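Local structure of protein - conserved hypothetical (Bacillus anthracis, 4LES) at residues Glu92-Gln104 with Val149-Glu161. The protein is of unknown function, a conserved hypothetical protein built largely of antiparallel beta-sheet, with a helix packed against one of its sheets. Sequence-based numbering, arbitrary orientation.
With PO4 (phosphate ion), chain E.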
loop_
_atom_site.group_PDB
_atom_site.type_symbol
_atom_site.label_atom_id
_atom_site.label_comp_id
_atom_site.label_asym_id
_atom_site.label_seq_id
_atom_site.Cartn_x
_atom_site.Cartn_y
_atom_site.Cartn_z
ATOM N N GLU A 92 4.500 -8.101 5.067
ATOM C CA GLU A 92 5.258 -7.753 6.254
ATOM C C GLU A 92 6.680 -8.142 5.955
ATOM O O GLU A 92 6.959 -9.319 5.680
ATOM C CB GLU A 92 4.726 -8.553 7.457
ATOM C CG GLU A 92 5.497 -8.360 8.745
ATOM C CD GLU A 92 4.953 -9.205 9.891
ATOM O OE1 GLU A 92 4.144 -10.127 9.654
ATOM O OE2 GLU A 92 5.352 -8.943 11.042
ATOM N N ARG A 93 7.587 -7.176 5.979
ATOM C CA ARG A 93 8.990 -7.469 5.667
ATOM C C ARG A 93 10.032 -6.679 6.432
ATOM O O ARG A 93 9.749 -5.654 7.019
ATOM C CB ARG A 93 9.239 -7.354 4.158
ATOM C CG ARG A 93 8.764 -6.082 3.502
ATOM C CD ARG A 93 8.578 -6.283 2.002
ATOM N NE ARG A 93 9.828 -6.230 1.275
ATOM C CZ ARG A 93 10.053 -6.778 0.084
ATOM N NH1 ARG A 93 11.246 -6.644 -0.469
ATOM N NH2 ARG A 93 9.128 -7.480 -0.548
ATOM N N ASP A 94 11.247 -7.211 6.397
ATOM C CA ASP A 94 12.430 -6.652 7.090
ATOM C C ASP A 94 13.154 -5.523 6.352
ATOM O O ASP A 94 13.993 -4.856 6.932
ATOM C CB ASP A 94 13.449 -7.776 7.319
ATOM C CG ASP A 94 13.914 -8.437 5.998
ATOM O OD1 ASP A 94 13.176 -8.393 4.977
ATOM O OD2 ASP A 94 15.016 -9.022 5.981
ATOM N N LYS A 95 12.865 -5.325 5.071
ATOM C CA LYS A 95 13.536 -4.279 4.310
ATOM C C LYS A 95 12.881 -4.014 2.955
ATOM O O LYS A 95 12.050 -4.810 2.475
ATOM C CB LYS A 95 15.007 -4.650 4.081
ATOM C CG LYS A 95 15.180 -5.885 3.216
ATOM C CD LYS A 95 16.636 -6.240 2.952
ATOM C CE LYS A 95 16.693 -7.460 2.041
ATOM N NZ LYS A 95 18.079 -7.856 1.688
ATOM N N VAL A 96 13.252 -2.875 2.360
ATOM C CA VAL A 96 12.794 -2.473 1.021
ATOM C C VAL A 96 13.994 -1.896 0.275
ATOM O O VAL A 96 14.951 -1.445 0.903
ATOM C CB VAL A 96 11.626 -1.433 1.041
ATOM C CG1 VAL A 96 10.361 -2.041 1.626
ATOM C CG2 VAL A 96 12.024 -0.155 1.774
ATOM N N GLY A 97 13.947 -1.937 -1.054
ATOM C CA GLY A 97 15.018 -1.377 -1.891
ATOM C C GLY A 97 15.705 -2.395 -2.778
ATOM O O GLY A 97 15.268 -3.548 -2.868
ATOM N N LYS A 98 16.760 -1.944 -3.463
ATOM C CA LYS A 98 17.585 -2.800 -4.331
ATOM C C LYS A 98 19.030 -2.645 -3.944
ATOM O O LYS A 98 19.438 -1.617 -3.408
ATOM C CB LYS A 98 17.505 -2.422 -5.808
ATOM C CG LYS A 98 16.144 -2.531 -6.452
ATOM C CD LYS A 98 16.288 -2.598 -7.959
ATOM C CE LYS A 98 16.992 -1.382 -8.514
ATOM N NZ LYS A 98 17.474 -1.691 -9.878
ATOM N N GLU A 99 19.817 -3.652 -4.279
ATOM C CA GLU A 99 21.234 -3.639 -3.976
ATOM C C GLU A 99 21.954 -2.465 -4.669
ATOM O O GLU A 99 22.860 -1.865 -4.094
ATOM C CB GLU A 99 21.836 -4.963 -4.398
ATOM C CG GLU A 99 23.254 -5.168 -3.939
ATOM C CD GLU A 99 23.750 -6.562 -4.265
ATOM O OE1 GLU A 99 24.857 -6.923 -3.813
ATOM O OE2 GLU A 99 23.025 -7.296 -4.968
ATOM N N SER A 100 21.533 -2.147 -5.894
ATOM C CA SER A 100 22.120 -1.042 -6.661
ATOM C C SER A 100 21.828 0.322 -6.011
ATOM O O SER A 100 22.732 1.119 -5.811
ATOM C CB SER A 100 21.596 -1.062 -8.099
ATOM O OG SER A 100 20.177 -0.978 -8.131
ATOM N N ILE A 101 20.570 0.573 -5.664
ATOM C CA ILE A 101 20.177 1.834 -5.025
ATOM C C ILE A 101 20.248 1.794 -3.488
ATOM O O ILE A 101 19.816 2.744 -2.839
ATOM C CB ILE A 101 18.722 2.219 -5.398
ATOM C CG1 ILE A 101 17.708 1.297 -4.680
ATOM C CG2 ILE A 101 18.546 2.175 -6.911
ATOM C CD1 ILE A 101 16.257 1.748 -4.725
ATOM N N GLY A 102 20.761 0.707 -2.905
ATOM C CA GLY A 102 20.799 0.549 -1.434
ATOM C C GLY A 102 19.465 0.059 -0.823
ATOM O O GLY A 102 18.387 0.273 -1.392
ATOM N N PHE A 103 19.544 -0.605 0.333
ATOM C CA PHE A 103 18.363 -1.137 1.040
ATOM C C PHE A 103 18.014 -0.295 2.264
ATOM O O PHE A 103 18.901 0.265 2.886
ATOM C CB PHE A 103 18.635 -2.565 1.541
ATOM C CG PHE A 103 18.783 -3.588 0.451
ATOM C CD1 PHE A 103 17.664 -4.115 -0.176
ATOM C CD2 PHE A 103 20.034 -4.044 0.070
ATOM C CE1 PHE A 103 17.795 -5.070 -1.174
ATOM C CE2 PHE A 103 20.170 -4.993 -0.925
ATOM C CZ PHE A 103 19.051 -5.505 -1.550
ATOM N N GLN A 104 16.727 -0.185 2.597
ATOM C CA GLN A 104 16.302 0.483 3.837
ATOM C C GLN A 104 15.786 -0.585 4.794
ATOM O O GLN A 104 15.090 -1.513 4.369
ATOM C CB GLN A 104 15.162 1.452 3.624
ATOM C CG GLN A 104 15.402 2.557 2.642
ATOM C CD GLN A 104 14.229 3.508 2.620
ATOM O OE1 GLN A 104 13.483 3.613 3.594
ATOM N NE2 GLN A 104 14.060 4.210 1.515
ATOM N N VAL A 149 6.599 7.887 2.715
ATOM C CA VAL A 149 6.842 8.198 1.306
ATOM C C VAL A 149 8.227 7.746 0.780
ATOM O O VAL A 149 8.341 7.378 -0.395
ATOM C CB VAL A 149 6.586 9.702 1.044
ATOM C CG1 VAL A 149 6.987 10.108 -0.368
ATOM C CG2 VAL A 149 5.118 10.038 1.312
ATOM N N TRP A 150 9.256 7.745 1.635
ATOM C CA TRP A 150 10.607 7.334 1.203
ATOM C C TRP A 150 10.681 5.811 1.003
ATOM O O TRP A 150 11.087 5.332 -0.054
ATOM C CB TRP A 150 11.674 7.873 2.173
ATOM C CG TRP A 150 13.162 7.662 1.774
ATOM C CD1 TRP A 150 14.208 7.466 2.639
ATOM C CD2 TRP A 150 13.741 7.601 0.438
ATOM N NE1 TRP A 150 15.391 7.318 1.941
ATOM C CE2 TRP A 150 15.135 7.386 0.596
ATOM C CE3 TRP A 150 13.221 7.708 -0.864
ATOM C CZ2 TRP A 150 16.009 7.276 -0.499
ATOM C CZ3 TRP A 150 14.099 7.596 -1.951
ATOM C CH2 TRP A 150 15.472 7.381 -1.756
ATOM N N ALA A 151 10.251 5.062 2.004
ATOM C CA ALA A 151 10.238 3.603 1.916
ATOM C C ALA A 151 9.390 3.178 0.721
ATOM O O ALA A 151 9.786 2.297 -0.042
ATOM C CB ALA A 151 9.697 3.008 3.195
ATOM N N ALA A 152 8.237 3.830 0.547
ATOM C CA ALA A 152 7.339 3.538 -0.578
ATOM C C ALA A 152 8.043 3.761 -1.906
ATOM O O ALA A 152 7.850 2.997 -2.865
ATOM C CB ALA A 152 6.072 4.370 -0.497
ATOM N N SER A 153 8.872 4.800 -1.958
ATOM C CA SER A 153 9.624 5.099 -3.162
ATOM C C SER A 153 10.674 4.013 -3.427
ATOM O O SER A 153 10.861 3.599 -4.570
ATOM C CB SER A 153 10.281 6.475 -3.052
ATOM O OG SER A 153 11.043 6.750 -4.209
ATOM N N SER A 154 11.347 3.555 -2.368
ATOM C CA SER A 154 12.365 2.504 -2.491
ATOM C C SER A 154 11.719 1.212 -2.926
ATOM O O SER A 154 12.270 0.485 -3.756
ATOM C CB SER A 154 13.061 2.267 -1.162
ATOM O OG SER A 154 13.491 3.498 -0.633
ATOM N N TYR A 155 10.551 0.928 -2.357
ATOM C CA TYR A 155 9.810 -0.286 -2.704
ATOM C C TYR A 155 9.346 -0.221 -4.143
ATOM O O TYR A 155 9.328 -1.234 -4.828
ATOM C CB TYR A 155 8.619 -0.497 -1.785
ATOM C CG TYR A 155 7.877 -1.773 -2.073
ATOM C CD1 TYR A 155 8.324 -2.981 -1.565
ATOM C CD2 TYR A 155 6.750 -1.776 -2.876
ATOM C CE1 TYR A 155 7.645 -4.158 -1.823
ATOM C CE2 TYR A 155 6.072 -2.944 -3.152
ATOM C CZ TYR A 155 6.527 -4.139 -2.619
ATOM O OH TYR A 155 5.863 -5.303 -2.880
ATOM N N ASP A 156 8.984 0.975 -4.603
ATOM C CA ASP A 156 8.539 1.151 -5.991
ATOM C C ASP A 156 9.680 0.906 -6.984
ATOM O O ASP A 156 9.466 0.244 -8.002
ATOM C CB ASP A 156 7.908 2.524 -6.199
ATOM C CG ASP A 156 6.556 2.666 -5.484
ATOM O OD1 ASP A 156 5.924 1.642 -5.125
ATOM O OD2 ASP A 156 6.117 3.816 -5.290
ATOM N N VAL A 157 10.874 1.434 -6.695
ATOM C CA VAL A 157 12.051 1.176 -7.539
ATOM C C VAL A 157 12.399 -0.319 -7.435
ATOM O O VAL A 157 12.690 -0.972 -8.434
ATOM C CB VAL A 157 13.276 2.042 -7.150
ATOM C CG1 VAL A 157 14.502 1.642 -7.971
ATOM C CG2 VAL A 157 12.963 3.520 -7.355
ATOM N N GLU A 158 12.348 -0.856 -6.224
ATOM C CA GLU A 158 12.582 -2.269 -6.021
ATOM C C GLU A 158 11.734 -3.109 -6.994
ATOM O O GLU A 158 12.211 -4.104 -7.537
ATOM C CB GLU A 158 12.257 -2.650 -4.584
ATOM C CG GLU A 158 12.391 -4.136 -4.312
ATOM C CD GLU A 158 12.000 -4.508 -2.909
ATOM O OE1 GLU A 158 11.875 -3.613 -2.053
ATOM O OE2 GLU A 158 11.820 -5.710 -2.673
ATOM N N LYS A 159 10.489 -2.693 -7.219
ATOM C CA LYS A 159 9.577 -3.420 -8.115
ATOM C C LYS A 159 9.605 -2.970 -9.582
ATOM O O LYS A 159 8.794 -3.439 -10.375
ATOM C CB LYS A 159 8.130 -3.336 -7.572
ATOM C CG LYS A 159 7.947 -3.994 -6.199
ATOM C CD LYS A 159 8.283 -5.483 -6.245
ATOM C CE LYS A 159 8.391 -6.081 -4.854
ATOM N NZ LYS A 159 8.861 -7.496 -4.878
ATOM N N GLY A 160 10.528 -2.079 -9.945
ATOM C CA GLY A 160 10.627 -1.580 -11.320
ATOM C C GLY A 160 9.560 -0.548 -11.659
ATOM O O GLY A 160 9.236 -0.335 -12.822
ATOM N N GLU A 161 9.019 0.104 -10.641
ATOM C CA GLU A 161 7.989 1.121 -10.829
ATOM C C GLU A 161 8.712 2.457 -10.712
ATOM O O GLU A 161 8.569 3.219 -9.752
ATOM C CB GLU A 161 6.864 0.915 -9.812
ATOM C CG GLU A 161 6.343 -0.530 -9.858
ATOM C CD GLU A 161 5.169 -0.812 -8.943
ATOM O OE1 GLU A 161 4.825 -2.004 -8.801
ATOM O OE2 GLU A 161 4.586 0.136 -8.379
HETATM P P PO4 E . 7.899 -10.254 -2.993
HETATM O O1 PO4 E . 7.275 -9.140 -2.181
HETATM O O2 PO4 E . 7.509 -11.604 -2.454
HETATM O O3 PO4 E . 7.398 -10.132 -4.397
HETATM O O4 PO4 E . 9.398 -10.124 -2.961
#
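Gly-97 and Ser-154 bring the backbones to 4.7 Å between CA atoms, where the hairpin of 96-104, closed by paired Val-96/Gln-104 backbone bonds, runs beside helix 149-158; N-to-C directions of strand 102-104 and helix lie 134° apart, their axes 9.3 Å at closest approach. The carboxylate of Glu-158 grips 92-104 at two points, one through each oxygen. Glu-158 OE1 accepts from Gly-97 N at 2.8 Å, nearly straight (163°) and from above the carboxylate plane, while Glu-158 OE2 forms a salt bridge with Arg-93 NH1 at 2.5 Å, short in the model. CG anti to the backbone N (chi1 176°) and an extended chain carry the group there. The Arg-93 guanidinium is further fixed by NE donating in its plane to Lys-95 O, at 2.9 Å, and by Tyr-155 CE1 over one face. Lys-159 NZ hydrogen-bonds weakly to a phosphate whose O1 lies at the guanidinium edge, near NH2. Val-96 CG1 lies 3.9 Å from Tyr-155 CD1; Ile-101 CD1 meets Val-157 CG1. The Gln-104 amide lies over one Trp-150 face, NE2 doubtfully placed, too close to Ser-154 OG. The helix, ended by a Schellman motif at Gly-160, thus packs between this beta-hairpin and strands 110-121 and 174-184 of the four-stranded antiparallel sheet.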